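Local coordinates for CigR Protein (Salmonella enterica subsp. enterica serovar Typhimurium, PDB 4EW5) that is of unknown function but is a putative inner membrane protein, seen here as its C-terminal domain, which forms a small antiparallel sheet packed with a helix, at residues S61-L66 / Y72-V77. Sequence-based numbering, arbitrary orientation.
Sequences SMLGQL and YEWKIV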
# COMPACT_ATOMS: atom_id res chain seq x y z
N SER A 61 -2.02 -14.22 -12.64
CA SER A 61 -0.69 -13.64 -12.47
C SER A 61 -0.76 -12.43 -11.55
O SER A 61 0.13 -12.23 -10.71
CB SER A 61 -0.08 -13.14 -13.80
OG SER A 61 -1.02 -12.27 -14.44
N MSE A 62 -1.77 -11.59 -11.70
CA MSE A 62 -1.89 -10.43 -10.82
C MSE A 62 -2.48 -10.75 -9.45
O MSE A 62 -2.06 -10.16 -8.45
CB MSE A 62 -2.69 -9.33 -11.52
CG MSE A 62 -2.87 -8.11 -10.72
SE MSE A 62 -3.33 -6.63 -11.99
CE MSE A 62 -3.39 -5.23 -10.71
N LEU A 63 -3.44 -11.64 -9.38
CA LEU A 63 -4.03 -12.03 -8.13
C LEU A 63 -3.04 -12.67 -7.16
O LEU A 63 -3.22 -12.55 -5.97
CB LEU A 63 -5.19 -12.99 -8.33
CG LEU A 63 -6.49 -12.40 -8.82
CD1 LEU A 63 -7.58 -13.47 -8.86
CD2 LEU A 63 -6.95 -11.26 -7.93
N GLY A 64 -2.03 -13.33 -7.70
CA GLY A 64 -0.92 -13.81 -6.90
C GLY A 64 -0.14 -12.77 -6.13
O GLY A 64 0.58 -13.15 -5.17
N GLN A 65 -0.25 -11.47 -6.53
CA GLN A 65 0.53 -10.38 -6.00
C GLN A 65 -0.26 -9.33 -5.26
O GLN A 65 0.27 -8.28 -4.93
CB GLN A 65 1.30 -9.68 -7.17
CG GLN A 65 1.90 -10.69 -8.12
CD GLN A 65 3.09 -11.29 -7.50
OE1 GLN A 65 3.89 -10.56 -6.89
NE2 GLN A 65 3.24 -12.61 -7.62
N LEU A 66 -1.55 -9.58 -5.10
CA LEU A 66 -2.43 -8.80 -4.31
C LEU A 66 -2.92 -9.64 -3.11
O LEU A 66 -2.99 -10.83 -3.17
CB LEU A 66 -3.69 -8.45 -5.14
CG LEU A 66 -3.45 -7.57 -6.36
CD1 LEU A 66 -4.72 -7.47 -7.16
CD2 LEU A 66 -2.95 -6.20 -5.91
N TYR A 72 -13.84 -12.59 -0.67
CA TYR A 72 -13.73 -11.31 -1.47
C TYR A 72 -12.87 -11.60 -2.70
O TYR A 72 -12.05 -12.53 -2.66
CB TYR A 72 -12.99 -10.25 -0.66
CG TYR A 72 -13.69 -9.85 0.64
CD1 TYR A 72 -13.62 -10.67 1.76
CD2 TYR A 72 -14.52 -8.69 0.72
CE1 TYR A 72 -14.36 -10.40 2.91
CE2 TYR A 72 -15.21 -8.38 1.88
CZ TYR A 72 -15.12 -9.26 2.96
OH TYR A 72 -15.76 -8.95 4.11
N GLU A 73 -12.99 -10.78 -3.74
CA GLU A 73 -12.17 -10.95 -4.92
C GLU A 73 -11.89 -9.61 -5.55
O GLU A 73 -12.74 -8.71 -5.54
CB GLU A 73 -12.83 -11.84 -5.91
CG GLU A 73 -12.02 -12.26 -7.11
CD GLU A 73 -10.67 -12.88 -6.76
OE1 GLU A 73 -9.80 -12.10 -6.32
OE2 GLU A 73 -10.47 -14.12 -6.98
N TRP A 74 -10.70 -9.49 -6.11
CA TRP A 74 -10.27 -8.28 -6.80
C TRP A 74 -10.87 -8.31 -8.23
O TRP A 74 -10.89 -9.39 -8.87
CB TRP A 74 -8.76 -8.25 -6.89
CG TRP A 74 -8.10 -7.93 -5.59
CD1 TRP A 74 -7.47 -8.80 -4.71
CD2 TRP A 74 -8.04 -6.62 -4.97
NE1 TRP A 74 -6.99 -8.14 -3.64
CE2 TRP A 74 -7.28 -6.81 -3.73
CE3 TRP A 74 -8.46 -5.35 -5.33
CZ2 TRP A 74 -7.00 -5.77 -2.89
CZ3 TRP A 74 -8.14 -4.32 -4.47
CH2 TRP A 74 -7.42 -4.52 -3.29
N LYS A 75 -11.40 -7.18 -8.68
CA LYS A 75 -12.02 -7.06 -9.99
C LYS A 75 -11.53 -5.81 -10.70
O LYS A 75 -11.12 -4.82 -10.04
CB LYS A 75 -13.53 -7.01 -9.85
CG LYS A 75 -14.10 -8.26 -9.26
CD LYS A 75 -14.16 -9.35 -10.34
CE LYS A 75 -14.44 -10.73 -9.78
NZ LYS A 75 -14.13 -11.73 -10.81
N ILE A 76 -11.65 -5.81 -12.02
CA ILE A 76 -11.46 -4.61 -12.81
C ILE A 76 -12.86 -3.99 -13.04
O ILE A 76 -13.74 -4.61 -13.64
CB ILE A 76 -10.85 -4.93 -14.16
CG1 ILE A 76 -9.54 -5.82 -14.01
CG2 ILE A 76 -10.51 -3.65 -14.96
CD1 ILE A 76 -8.92 -6.17 -15.38
N VAL A 77 -13.01 -2.75 -12.63
CA VAL A 77 -14.27 -1.99 -12.72
C VAL A 77 -13.92 -0.68 -13.39
O VAL A 77 -13.17 0.10 -12.83
CB VAL A 77 -14.84 -1.75 -11.32
CG1 VAL A 77 -16.11 -0.90 -11.39
CG2 VAL A 77 -15.13 -3.08 -10.68
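Leu-63 and Trp-74 mark the nearest approach of the two backbones, their CA atoms 7.4 Å apart, where helix 60-63 and the type I turn from Leu-63 to Leu-66 lie beside strand 72-77. Leu-66 points at Trp-74, Leu-63 brings only its branched end near, and the contact is made entirely by side chains. Leu-66 lies over one face of the Trp-74 indole: its CD1 sits 3.9 Å from the centroid of the five-membered ring and 15° off the normal, a CH-pi contact, while CB rests 3.6 Å from NE1. A branched aliphatic chain suits a flat aromatic face, and the buried indole N-H bonds to the carbonyl of Pro-67, just past the turn. Leu-63 CD2 touches Trp-74 CB at 3.7 Å and Glu-73 OE1 at 3.4 Å, and its CD1 lies 3.5 Å from Glu-73 OE2. Glu-73 is bent at its second torsion (chi2 53°), folding the carboxylate back so that OE1 accepts the Trp-74 backbone N-H (N to OE1 2.8 Å, 147° at the hydrogen) through its anti lone pair, which holds the group in place. Leu-23 of helix 11-26 also packs on Leu-66; Leu-81 and Leu-83 of strand 80-85 and Val-11 of the second subunit pack on Trp-74. In this small alpha+beta domain with an antiparallel sheet, Leu-66 of the turn covers one indole face as a buried apolar pair, with Leu-63 and Glu-73 at its more open margin.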